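Local coordinates for probable sulfate-binding lipoprotein SubI (Mycobacterium tuberculosis, PDB 6DDN) that probably binds sulfate and serves as the extracytoplasmic carrier that delivers it for uptake, as a lipoprotein of the prokaryotic sulfate-binding family, at residues T55-A60 with D100-D105; A148-N153 with Q251-P256; G139-F144 with G297-D302. One frame throughout, in Å; residues are numbered along the deposited sequence.

Contact 1 (T55-A60 with D100-D105). With SO4 (sulfate ion), chain C.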
ATOM      1  N   THR A  55      11.037 -10.750 -13.282  1.00 59.49           N
ATOM      2  CA  THR A  55      10.869 -10.834 -11.839  1.00 60.59           C
ATOM      3  C   THR A  55      10.293  -9.532 -11.311  1.00 60.48           C
ATOM      4  O   THR A  55      10.848  -8.455 -11.558  1.00 60.83           O
ATOM      5  CB  THR A  55      12.198 -11.134 -11.143  1.00 61.53           C
ATOM      6  OG1 THR A  55      12.641 -12.447 -11.508  1.00 70.91           O
ATOM      7  CG2 THR A  55      12.034 -11.059  -9.633  1.00 58.16           C
ATOM      8  N   LEU A  56       9.185  -9.634 -10.585  1.00 60.90           N
ATOM      9  CA  LEU A  56       8.568  -8.495  -9.922  1.00 55.06           C
ATOM     10  C   LEU A  56       8.924  -8.535  -8.443  1.00 57.05           C
ATOM     11  O   LEU A  56       8.566  -9.490  -7.742  1.00 55.30           O
ATOM     12  CB  LEU A  56       7.051  -8.504 -10.104  1.00 49.30           C
ATOM     13  CG  LEU A  56       6.307  -7.475  -9.249  1.00 43.06           C
ATOM     14  CD1 LEU A  56       6.630  -6.059  -9.701  1.00 37.62           C
ATOM     15  CD2 LEU A  56       4.817  -7.721  -9.296  1.00 45.92           C
ATOM     16  N   VAL A  57       9.632  -7.515  -7.976  1.00 55.35           N
ATOM     17  CA  VAL A  57       9.912  -7.332  -6.559  1.00 56.38           C
ATOM     18  C   VAL A  57       8.875  -6.355  -6.028  1.00 55.88           C
ATOM     19  O   VAL A  57       8.942  -5.151  -6.302  1.00 62.37           O
ATOM     20  CB  VAL A  57      11.343  -6.830  -6.320  1.00 58.72           C
ATOM     21  CG1 VAL A  57      11.544  -6.471  -4.854  1.00 58.73           C
ATOM     22  CG2 VAL A  57      12.349  -7.884  -6.750  1.00 61.14           C
ATOM     23  N   ALA A  58       7.902  -6.868  -5.283  1.00 53.10           N
ATOM     24  CA  ALA A  58       6.796  -6.069  -4.782  1.00 52.76           C
ATOM     25  C   ALA A  58       6.826  -6.030  -3.261  1.00 55.91           C
ATOM     26  O   ALA A  58       7.580  -6.755  -2.608  1.00 58.59           O
ATOM     27  CB  ALA A  58       5.450  -6.616  -5.275  1.00 50.76           C
ATOM     28  N   TYR A  59       5.981  -5.167  -2.696  1.00 56.31           N
ATOM     29  CA  TYR A  59       5.901  -5.037  -1.247  1.00 53.11           C
ATOM     30  C   TYR A  59       5.088  -6.182  -0.648  1.00 49.22           C
ATOM     31  O   TYR A  59       4.916  -7.224  -1.286  1.00 48.35           O
ATOM     32  CB  TYR A  59       5.337  -3.665  -0.850  1.00 53.12           C
ATOM     33  CG  TYR A  59       3.947  -3.328  -1.352  1.00 48.82           C
ATOM     34  CD1 TYR A  59       3.702  -3.097  -2.700  1.00 47.60           C
ATOM     35  CD2 TYR A  59       2.887  -3.197  -0.465  1.00 50.97           C
ATOM     36  CE1 TYR A  59       2.433  -2.774  -3.153  1.00 46.82           C
ATOM     37  CE2 TYR A  59       1.621  -2.872  -0.908  1.00 52.91           C
ATOM     38  CZ  TYR A  59       1.396  -2.666  -2.250  1.00 47.58           C
ATOM     39  OH  TYR A  59       0.128  -2.345  -2.682  1.00 46.12           O
ATOM     40  N   ALA A  60       4.587  -6.007   0.575  1.00 48.92           N
ATOM     41  CA  ALA A  60       4.165  -7.154   1.372  1.00 49.83           C
ATOM     42  C   ALA A  60       2.753  -7.643   1.074  1.00 48.15           C
ATOM     43  O   ALA A  60       2.448  -8.804   1.368  1.00 48.62           O
ATOM     44  CB  ALA A  60       4.273  -6.825   2.862  1.00 50.54           C
ATOM     45  N   ASP A 100      20.722  -2.735  -3.938  1.00 66.97           N
ATOM     46  CA  ASP A 100      22.048  -3.311  -3.774  1.00 73.03           C
ATOM     47  C   ASP A 100      22.108  -4.750  -4.271  1.00 74.66           C
ATOM     48  O   ASP A 100      22.618  -5.631  -3.570  1.00 80.42           O
ATOM     49  CB  ASP A 100      22.486  -3.217  -2.314  1.00 81.73           C
ATOM     50  CG  ASP A 100      22.956  -1.823  -1.938  1.00 89.50           C
ATOM     51  OD1 ASP A 100      23.942  -1.349  -2.540  1.00 94.61           O
ATOM     52  OD2 ASP A 100      22.338  -1.202  -1.046  1.00 89.01           O
ATOM     53  N   GLY A 101      21.598  -4.997  -5.474  1.00 70.05           N
ATOM     54  CA  GLY A 101      21.917  -6.194  -6.231  1.00 74.27           C
ATOM     55  C   GLY A 101      20.766  -7.139  -6.495  1.00 69.60           C
ATOM     56  O   GLY A 101      20.865  -7.958  -7.421  1.00 72.54           O
ATOM     57  N   LYS A 102      19.687  -7.078  -5.720  1.00 68.63           N
ATOM     58  CA  LYS A 102      18.622  -8.065  -5.857  1.00 68.52           C
ATOM     59  C   LYS A 102      18.062  -8.043  -7.274  1.00 64.65           C
ATOM     60  O   LYS A 102      17.680  -6.971  -7.769  1.00 57.48           O
ATOM     61  CB  LYS A 102      17.502  -7.806  -4.853  1.00 70.93           C
ATOM     62  CG  LYS A 102      16.305  -8.727  -4.983  1.00 69.82           C
ATOM     63  CD  LYS A 102      15.526  -8.774  -3.679  1.00 69.56           C
ATOM     64  CE  LYS A 102      14.570  -9.952  -3.646  1.00 70.86           C
ATOM     65  NZ  LYS A 102      13.152  -9.502  -3.657  1.00 69.51           N
ATOM     66  N   PRO A 103      18.005  -9.183  -7.958  1.00 67.07           N
ATOM     67  CA  PRO A 103      17.486  -9.199  -9.330  1.00 69.34           C
ATOM     68  C   PRO A 103      16.036  -8.744  -9.366  1.00 67.54           C
ATOM     69  O   PRO A 103      15.204  -9.192  -8.574  1.00 65.25           O
ATOM     70  CB  PRO A 103      17.633 -10.666  -9.747  1.00 70.90           C
ATOM     71  CG  PRO A 103      17.635 -11.423  -8.458  1.00 71.99           C
ATOM     72  CD  PRO A 103      18.335 -10.534  -7.474  1.00 70.11           C
ATOM     73  N   ALA A 104      15.746  -7.831 -10.287  1.00 68.44           N
ATOM     74  CA  ALA A 104      14.400  -7.304 -10.439  1.00 61.15           C
ATOM     75  C   ALA A 104      14.250  -6.757 -11.847  1.00 65.59           C
ATOM     76  O   ALA A 104      15.166  -6.121 -12.373  1.00 72.82           O
ATOM     77  CB  ALA A 104      14.103  -6.206  -9.410  1.00 57.83           C
ATOM     78  N   ASP A 105      13.096  -7.026 -12.455  1.00 62.36           N
ATOM     79  CA  ASP A 105      12.729  -6.399 -13.712  1.00 62.47           C
ATOM     80  C   ASP A 105      11.631  -5.360 -13.551  1.00 60.32           C
ATOM     81  O   ASP A 105      11.521  -4.462 -14.392  1.00 57.69           O
ATOM     82  CB  ASP A 105      12.285  -7.461 -14.728  1.00 62.03           C
ATOM     83  CG  ASP A 105      13.370  -8.492 -15.003  1.00 65.64           C
ATOM     84  OD1 ASP A 105      14.296  -8.197 -15.789  1.00 69.31           O
ATOM     85  OD2 ASP A 105      13.298  -9.600 -14.430  1.00 66.53           O
TER
HETATM   86  S   SO4 C 401       4.448  -3.088   3.352  1.00 49.61           S
HETATM   87  O1  SO4 C 401       5.344  -3.797   2.444  1.00 48.23           O
HETATM   88  O2  SO4 C 401       3.066  -3.436   3.034  1.00 48.53           O
HETATM   89  O3  SO4 C 401       4.735  -3.466   4.732  1.00 48.17           O
HETATM   90  O4  SO4 C 401       4.643  -1.650   3.196  1.00 48.78           O
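The carboxylate of D105 meets the backbone of T55 close to its own plane: T55 N donates to D105 OD2 over 2.8 Å, on the anti side and only 16° out of the carboxylate plane. Its other oxygen, OD1, is bonded to S271 OG. The second flat group, the ring of Y59, has the sulfate ion at its edge, not over a face; Y59 CB comes within 3.3 Å of sulfate O1, and A60 N donates to the same oxygen at 3.0 Å.

The D105 side chain can return to the strand because CG stands anti to the carbonyl carbon, beside its own N (chi1 -59°). That N in turn donates to T55 O at 2.8 Å, in the carbonyl plane, so T55 is gripped at both its N-H and its C=O by one residue. The T55 and D105 side chains cross at about a right angle.

Further along, V57 and K102 reach toward each other tip to tip. K102 NZ lies 3.6 Å from V57 CG2, while its polar partner is S87 OG; V57 CG2 also packs 3.6 Å from A104 CB. V98 of helix 91-99 extends the apolar contact of V57 and A104, and Q94 of the same helix touches V57 and K102.

Bonds to OD1 and OD2 from two different residues should restrict rotation of the D105 carboxylate beside strand 53-58. At the far end of segment 55-60, A60 shares the sulfate with S175, S177, G218 and Y236, an arrangement consistent with the anion pocket of this family.

Contact 2 (A148-N153 with Q251-P256); sequences AGNPKN and QHVTPP
Q251 lays its terminal amide beneath the backbone of G149. The evidence is in three nearly equal distances: G149 N is 3.1 Å from Q251 CD, 3.1 Å from OE1 and 3.3 Å from NE2, which puts the nitrogen over the face of the amide rather than at its rim. NE2 and G149 N are both donors, so their closeness is no bond. The peptide is followed further by G149 CA, 3.5 Å from Q251 NE2, and Q251 CG, one bond back from the amide carbon, lies 3.9 Å from A148 CA. This placement comes from a first torsion that is not fully staggered (chi1 32°), with CG lying between the backbone N and the carbonyl carbon, after which the chain runs out extended beneath the loop.

The second pair is differently turned. N150 and V253 cross at about a right angle, N150 presenting ND2 to the methyl V253 CG2 at 3.7 Å. With CG anti to its backbone N (chi1 -159°), the N150 amide is carried toward V253, and ND2 donates to I154 O. N150 also opens a type I turn, closed by N153 N donating to N150 O over 2.9 Å.

Both Q251 and V253 lie on strand 250-253, whose backbone pairs with V146 and F144 of strand 138-147, so the loop leaving that neighbouring strand folds back over its edge partner. The chemistry of this surface contact thus rests on the close apposition of G149 N to the face of the Q251 amide and on a valine methyl set against an amide nitrogen, whose own hydrogen bond to I154 should help to hold the N150 side chain in place beside V253.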
ATOM      1  N   ALA A 148     -14.302  -9.824  14.198  1.00 49.34           N
ATOM      2  CA  ALA A 148     -15.643 -10.048  13.665  1.00 51.47           C
ATOM      3  C   ALA A 148     -16.711  -9.487  14.593  1.00 55.63           C
ATOM      4  O   ALA A 148     -16.766  -9.832  15.777  1.00 57.23           O
ATOM      5  CB  ALA A 148     -15.865 -11.543  13.437  1.00 52.97           C
ATOM      6  N   GLY A 149     -17.551  -8.610  14.047  1.00 54.18           N
ATOM      7  CA  GLY A 149     -18.584  -7.944  14.807  1.00 52.60           C
ATOM      8  C   GLY A 149     -18.165  -6.646  15.459  1.00 50.99           C
ATOM      9  O   GLY A 149     -19.010  -5.992  16.084  1.00 54.46           O
ATOM     10  N   ASN A 150     -16.903  -6.247  15.318  1.00 50.01           N
ATOM     11  CA  ASN A 150     -16.350  -5.083  16.002  1.00 49.11           C
ATOM     12  C   ASN A 150     -16.698  -5.121  17.492  1.00 54.32           C
ATOM     13  O   ASN A 150     -17.409  -4.242  17.990  1.00 52.44           O
ATOM     14  CB  ASN A 150     -16.834  -3.788  15.366  1.00 48.82           C
ATOM     15  CG  ASN A 150     -15.925  -2.607  15.672  1.00 51.98           C
ATOM     16  OD1 ASN A 150     -15.098  -2.663  16.582  1.00 60.27           O
ATOM     17  ND2 ASN A 150     -16.080  -1.531  14.911  1.00 50.07           N
ATOM     18  N   PRO A 151     -16.218  -6.132  18.224  1.00 60.55           N
ATOM     19  CA  PRO A 151     -16.665  -6.306  19.615  1.00 58.71           C
ATOM     20  C   PRO A 151     -16.395  -5.098  20.486  1.00 58.39           C
ATOM     21  O   PRO A 151     -17.171  -4.823  21.410  1.00 62.66           O
ATOM     22  CB  PRO A 151     -15.868  -7.531  20.091  1.00 58.18           C
ATOM     23  CG  PRO A 151     -15.370  -8.195  18.837  1.00 55.85           C
ATOM     24  CD  PRO A 151     -15.164  -7.093  17.856  1.00 55.57           C
ATOM     25  N   LYS A 152     -15.326  -4.360  20.209  1.00 55.74           N
ATOM     26  CA  LYS A 152     -14.962  -3.190  20.992  1.00 57.29           C
ATOM     27  C   LYS A 152     -15.447  -1.890  20.365  1.00 52.06           C
ATOM     28  O   LYS A 152     -15.118  -0.813  20.872  1.00 52.66           O
ATOM     29  CB  LYS A 152     -13.450  -3.154  21.198  1.00 57.64           C
ATOM     30  CG  LYS A 152     -12.985  -4.174  22.216  1.00 59.87           C
ATOM     31  CD  LYS A 152     -11.515  -4.490  22.075  1.00 60.09           C
ATOM     32  CE  LYS A 152     -11.121  -5.576  23.052  1.00 60.10           C
ATOM     33  NZ  LYS A 152     -11.537  -5.241  24.444  1.00 61.98           N
ATOM     34  N   ASN A 153     -16.218  -1.970  19.280  1.00 44.49           N
ATOM     35  CA  ASN A 153     -16.899  -0.815  18.698  1.00 47.96           C
ATOM     36  C   ASN A 153     -15.898   0.275  18.305  1.00 52.24           C
ATOM     37  O   ASN A 153     -15.929   1.403  18.803  1.00 55.25           O
ATOM     38  CB  ASN A 153     -17.960  -0.277  19.665  1.00 51.06           C
ATOM     39  CG  ASN A 153     -18.852   0.768  19.033  1.00 50.33           C
ATOM     40  OD1 ASN A 153     -19.248   0.644  17.874  1.00 51.73           O
ATOM     41  ND2 ASN A 153     -19.174   1.807  19.794  1.00 48.57           N
ATOM     42  N   GLN A 251     -13.357  -8.074  10.227  1.00 57.18           N
ATOM     43  CA  GLN A 251     -13.980  -7.126   9.315  1.00 58.51           C
ATOM     44  C   GLN A 251     -13.201  -5.819   9.401  1.00 57.59           C
ATOM     45  O   GLN A 251     -12.184  -5.729  10.095  1.00 56.62           O
ATOM     46  CB  GLN A 251     -15.470  -6.934   9.622  1.00 63.43           C
ATOM     47  CG  GLN A 251     -15.846  -7.072  11.083  1.00 66.17           C
ATOM     48  CD  GLN A 251     -17.337  -7.268  11.280  1.00 71.81           C
ATOM     49  OE1 GLN A 251     -17.875  -8.340  11.004  1.00 74.76           O
ATOM     50  NE2 GLN A 251     -18.014  -6.227  11.754  1.00 75.58           N
ATOM     51  N   HIS A 252     -13.664  -4.799   8.683  1.00 59.04           N
ATOM     52  CA  HIS A 252     -12.954  -3.529   8.686  1.00 58.65           C
ATOM     53  C   HIS A 252     -13.925  -2.360   8.635  1.00 63.03           C
ATOM     54  O   HIS A 252     -14.958  -2.420   7.963  1.00 69.61           O
ATOM     55  CB  HIS A 252     -11.954  -3.435   7.523  1.00 55.03           C
ATOM     56  CG  HIS A 252     -12.590  -3.354   6.171  1.00 59.68           C
ATOM     57  ND1 HIS A 252     -13.027  -4.469   5.486  1.00 60.93           N
ATOM     58  CD2 HIS A 252     -12.853  -2.295   5.370  1.00 63.43           C
ATOM     59  CE1 HIS A 252     -13.537  -4.097   4.325  1.00 62.54           C
ATOM     60  NE2 HIS A 252     -13.444  -2.782   4.231  1.00 63.22           N
ATOM     61  N   VAL A 253     -13.580  -1.303   9.367  1.00 42.25           N
ATOM     62  CA  VAL A 253     -14.283  -0.028   9.337  1.00 43.06           C
ATOM     63  C   VAL A 253     -13.274   1.044   8.957  1.00 43.19           C
ATOM     64  O   VAL A 253     -12.187   1.113   9.544  1.00 43.18           O
ATOM     65  CB  VAL A 253     -14.936   0.305  10.691  1.00 49.28           C
ATOM     66  CG1 VAL A 253     -16.035   1.343  10.513  1.00 48.52           C
ATOM     67  CG2 VAL A 253     -15.475  -0.953  11.353  1.00 51.29           C
ATOM     68  N   THR A 254     -13.623   1.862   7.981  1.00 46.67           N
ATOM     69  CA  THR A 254     -12.744   2.971   7.629  1.00 42.58           C
ATOM     70  C   THR A 254     -13.112   4.197   8.454  1.00 49.67           C
ATOM     71  O   THR A 254     -14.291   4.568   8.502  1.00 55.46           O
ATOM     72  CB  THR A 254     -12.846   3.294   6.147  1.00 37.41           C
ATOM     73  OG1 THR A 254     -12.716   2.086   5.388  1.00 43.83           O
ATOM     74  CG2 THR A 254     -11.748   4.256   5.735  1.00 33.36           C
ATOM     75  N   PRO A 255     -12.153   4.837   9.121  1.00 51.29           N
ATOM     76  CA  PRO A 255     -12.482   6.032   9.888  1.00 46.96           C
ATOM     77  C   PRO A 255     -13.024   7.111   8.975  1.00 43.46           C
ATOM     78  O   PRO A 255     -12.742   7.119   7.761  1.00 44.83           O
ATOM     79  CB  PRO A 255     -11.134   6.436  10.507  1.00 48.66           C
ATOM     80  CG  PRO A 255     -10.108   5.820   9.621  1.00 53.72           C
ATOM     81  CD  PRO A 255     -10.712   4.534   9.147  1.00 54.13           C
ATOM     82  N   PRO A 256     -13.833   8.033   9.508  1.00 42.69           N
ATOM     83  CA  PRO A 256     -14.397   9.093   8.654  1.00 45.33           C
ATOM     84  C   PRO A 256     -13.341   9.865   7.882  1.00 45.97           C
ATOM     85  O   PRO A 256     -13.547  10.182   6.704  1.00 48.97           O
ATOM     86  CB  PRO A 256     -15.142   9.983   9.657  1.00 45.43           C
ATOM     87  CG  PRO A 256     -15.476   9.069  10.787  1.00 46.06           C
ATOM     88  CD  PRO A 256     -14.320   8.120  10.895  1.00 43.33           C
TER

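Contact 3 (G139-F144 with G297-D302); sequences GSVVTF and GFRPVD
This is a buried antiparallel β-bridge, a single hydrogen-bonded pair that joins the short strand 299-300 to the start of the long strand 138-147. Both bonds of the pair form: R299 N donates to G139 O over 2.8 Å at an N-H...O angle of 141°, the donor tilted 35° from the carbonyl plane, and G139 N donates to R299 O over 2.9 Å, in the carbonyl plane.

From this bridge the R299 side chain runs along the strand, extended from CG to NE, with CD 4.0 Å from S140 CA. Its guanidinium slides under V141, whose CG1 sits 3.9 Å above one face, offset toward the rim, while V141 CG2 is 3.9 Å from R299 NH2. The charge is met by a salt bridge from NE to E237, and NH2 is bonded to P314 O, which together should fix the rotation of the group.

S140 OG donates to a water at 2.7 Å that links it to G297 O, at the Schellman end of helix 287-295. Around the bridge, helix 237-245 supplies E237 and N238, strand 257-267 pairs with strand 138-147 through S140 and V142, and the F298 ring meets W293 and F138 edge-to-face.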
ATOM      1  N   GLY A 139      -4.315   1.761  -5.942  1.00 41.66           N
ATOM      2  CA  GLY A 139      -4.070   2.225  -4.596  1.00 38.76           C
ATOM      3  C   GLY A 139      -5.101   1.673  -3.640  1.00 38.10           C
ATOM      4  O   GLY A 139      -5.765   0.676  -3.926  1.00 42.53           O
ATOM      5  N   SER A 140      -5.235   2.340  -2.502  1.00 36.49           N
ATOM      6  CA  SER A 140      -6.165   1.902  -1.470  1.00 46.56           C
ATOM      7  C   SER A 140      -6.414   3.067  -0.520  1.00 49.99           C
ATOM      8  O   SER A 140      -6.077   4.217  -0.819  1.00 53.65           O
ATOM      9  CB  SER A 140      -5.621   0.672  -0.733  1.00 46.83           C
ATOM     10  OG  SER A 140      -6.623   0.063   0.061  1.00 46.84           O
ATOM     11  N   VAL A 141      -7.016   2.766   0.629  1.00 47.02           N
ATOM     12  CA  VAL A 141      -7.180   3.727   1.709  1.00 44.01           C
ATOM     13  C   VAL A 141      -6.816   3.040   3.016  1.00 42.89           C
ATOM     14  O   VAL A 141      -6.900   1.814   3.142  1.00 40.80           O
ATOM     15  CB  VAL A 141      -8.615   4.295   1.787  1.00 38.28           C
ATOM     16  CG1 VAL A 141      -8.918   5.152   0.574  1.00 36.78           C
ATOM     17  CG2 VAL A 141      -9.624   3.163   1.914  1.00 36.65           C
ATOM     18  N   VAL A 142      -6.406   3.842   3.995  1.00 43.03           N
ATOM     19  CA  VAL A 142      -6.133   3.311   5.322  1.00 44.01           C
ATOM     20  C   VAL A 142      -7.447   2.928   5.988  1.00 44.96           C
ATOM     21  O   VAL A 142      -8.433   3.676   5.939  1.00 41.78           O
ATOM     22  CB  VAL A 142      -5.354   4.342   6.156  1.00 44.31           C
ATOM     23  CG1 VAL A 142      -5.117   3.818   7.554  1.00 40.33           C
ATOM     24  CG2 VAL A 142      -4.037   4.681   5.478  1.00 48.61           C
ATOM     25  N   THR A 143      -7.472   1.751   6.610  1.00 46.26           N
ATOM     26  CA  THR A 143      -8.676   1.248   7.253  1.00 44.99           C
ATOM     27  C   THR A 143      -8.309   0.563   8.561  1.00 44.77           C
ATOM     28  O   THR A 143      -7.155   0.194   8.792  1.00 43.62           O
ATOM     29  CB  THR A 143      -9.433   0.274   6.341  1.00 46.50           C
ATOM     30  OG1 THR A 143     -10.687  -0.072   6.940  1.00 53.34           O
ATOM     31  CG2 THR A 143      -8.615  -0.987   6.120  1.00 43.26           C
ATOM     32  N   PHE A 144      -9.312   0.408   9.425  1.00 47.23           N
ATOM     33  CA  PHE A 144      -9.166  -0.330  10.676  1.00 44.35           C
ATOM     34  C   PHE A 144      -9.580  -1.774  10.432  1.00 48.98           C
ATOM     35  O   PHE A 144     -10.761  -2.050  10.210  1.00 51.15           O
ATOM     36  CB  PHE A 144     -10.035   0.264  11.782  1.00 38.57           C
ATOM     37  CG  PHE A 144      -9.683   1.671  12.165  1.00 37.89           C
ATOM     38  CD1 PHE A 144      -8.379   2.123  12.103  1.00 40.68           C
ATOM     39  CD2 PHE A 144     -10.668   2.537  12.617  1.00 43.07           C
ATOM     40  CE1 PHE A 144      -8.065   3.419  12.469  1.00 47.83           C
ATOM     41  CE2 PHE A 144     -10.360   3.833  12.983  1.00 48.12           C
ATOM     42  CZ  PHE A 144      -9.057   4.276  12.909  1.00 50.08           C
ATOM     43  N   GLY A 297      -9.743  -6.026  -4.851  1.00 47.30           N
ATOM     44  CA  GLY A 297      -9.818  -5.167  -3.691  1.00 46.63           C
ATOM     45  C   GLY A 297      -8.912  -3.958  -3.714  1.00 47.27           C
ATOM     46  O   GLY A 297      -8.850  -3.236  -2.714  1.00 49.51           O
ATOM     47  N   PHE A 298      -8.209  -3.715  -4.814  1.00 48.65           N
ATOM     48  CA  PHE A 298      -7.332  -2.560  -4.948  1.00 46.14           C
ATOM     49  C   PHE A 298      -8.044  -1.491  -5.767  1.00 52.74           C
ATOM     50  O   PHE A 298      -8.621  -1.792  -6.817  1.00 57.12           O
ATOM     51  CB  PHE A 298      -6.007  -2.948  -5.609  1.00 38.07           C
ATOM     52  CG  PHE A 298      -5.255  -4.032  -4.882  1.00 37.80           C
ATOM     53  CD1 PHE A 298      -5.612  -5.363  -5.030  1.00 38.30           C
ATOM     54  CD2 PHE A 298      -4.185  -3.720  -4.060  1.00 39.66           C
ATOM     55  CE1 PHE A 298      -4.922  -6.359  -4.364  1.00 43.69           C
ATOM     56  CE2 PHE A 298      -3.488  -4.712  -3.395  1.00 39.22           C
ATOM     57  CZ  PHE A 298      -3.859  -6.033  -3.545  1.00 41.40           C
ATOM     58  N   ARG A 299      -8.002  -0.258  -5.290  1.00 50.87           N
ATOM     59  CA  ARG A 299      -8.731   0.817  -5.948  1.00 48.32           C
ATOM     60  C   ARG A 299      -8.043   1.210  -7.250  1.00 46.18           C
ATOM     61  O   ARG A 299      -6.885   1.645  -7.225  1.00 48.80           O
ATOM     62  CB  ARG A 299      -8.853   2.013  -5.010  1.00 47.02           C
ATOM     63  CG  ARG A 299      -9.938   1.820  -3.970  1.00 48.33           C
ATOM     64  CD  ARG A 299      -9.800   2.762  -2.795  1.00 47.12           C
ATOM     65  NE  ARG A 299     -10.812   2.478  -1.781  1.00 46.26           N
ATOM     66  CZ  ARG A 299     -11.799   3.307  -1.454  1.00 45.76           C
ATOM     67  NH1 ARG A 299     -11.915   4.480  -2.063  1.00 46.52           N
ATOM     68  NH2 ARG A 299     -12.676   2.957  -0.522  1.00 41.61           N
ATOM     69  N   PRO A 300      -8.703   1.077  -8.395  1.00 44.04           N
ATOM     70  CA  PRO A 300      -8.046   1.370  -9.670  1.00 44.10           C
ATOM     71  C   PRO A 300      -7.955   2.865  -9.935  1.00 47.71           C
ATOM     72  O   PRO A 300      -8.696   3.675  -9.375  1.00 49.91           O
ATOM     73  CB  PRO A 300      -8.961   0.690 -10.694  1.00 45.37           C
ATOM     74  CG  PRO A 300     -10.314   0.772 -10.065  1.00 48.99           C
ATOM     75  CD  PRO A 300     -10.089   0.611  -8.579  1.00 46.03           C
ATOM     76  N   VAL A 301      -7.019   3.218 -10.819  1.00 46.33           N
ATOM     77  CA  VAL A 301      -6.836   4.608 -11.228  1.00 47.77           C
ATOM     78  C   VAL A 301      -7.571   4.943 -12.517  1.00 49.68           C
ATOM     79  O   VAL A 301      -7.725   6.133 -12.833  1.00 53.39           O
ATOM     80  CB  VAL A 301      -5.340   4.959 -11.380  1.00 45.83           C
ATOM     81  CG1 VAL A 301      -4.620   4.774 -10.056  1.00 43.49           C
ATOM     82  CG2 VAL A 301      -4.701   4.114 -12.468  1.00 44.28           C
ATOM     83  N   ASP A 302      -8.020   3.946 -13.270  1.00 52.67           N
ATOM     84  CA  ASP A 302      -8.832   4.196 -14.453  1.00 55.65           C
ATOM     85  C   ASP A 302     -10.146   4.840 -14.028  1.00 58.59           C
ATOM     86  O   ASP A 302     -10.932   4.206 -13.306  1.00 63.62           O
ATOM     87  CB  ASP A 302      -9.095   2.894 -15.206  1.00 57.65           C
ATOM     88  CG  ASP A 302      -9.670   3.122 -16.595  1.00 66.85           C
ATOM     89  OD1 ASP A 302     -10.608   3.936 -16.742  1.00 68.93           O
ATOM     90  OD2 ASP A 302      -9.182   2.477 -17.547  1.00 71.13           O
TER
HETATM   91  O   HOH W   1      -8.470  -0.932  -1.710  1.00 37.21           O

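In the fold
All three contacts reach one mixed sheet. Contact 1 comes first and closes before the others open; contact 2 then falls wholly between the two segments of contact 3. Contacts 2 and 3, with centres 18 Å apart, touch where strands 250-253 and 138-147 pair, V253 O lying 3.0 Å from F144 N. Contact 1 is 22 Å from contact 3 and 35 Å from contact 2, centre to centre, and lies across the chain's centre from contact 2. This spread fits the two-lobed plan of periplasmic binding proteins: contact 1 in one lobe, contact 2 in the other, and the sulfate beside A60 at the end of segment 55-60, probably between the lobes and well away from contact 2.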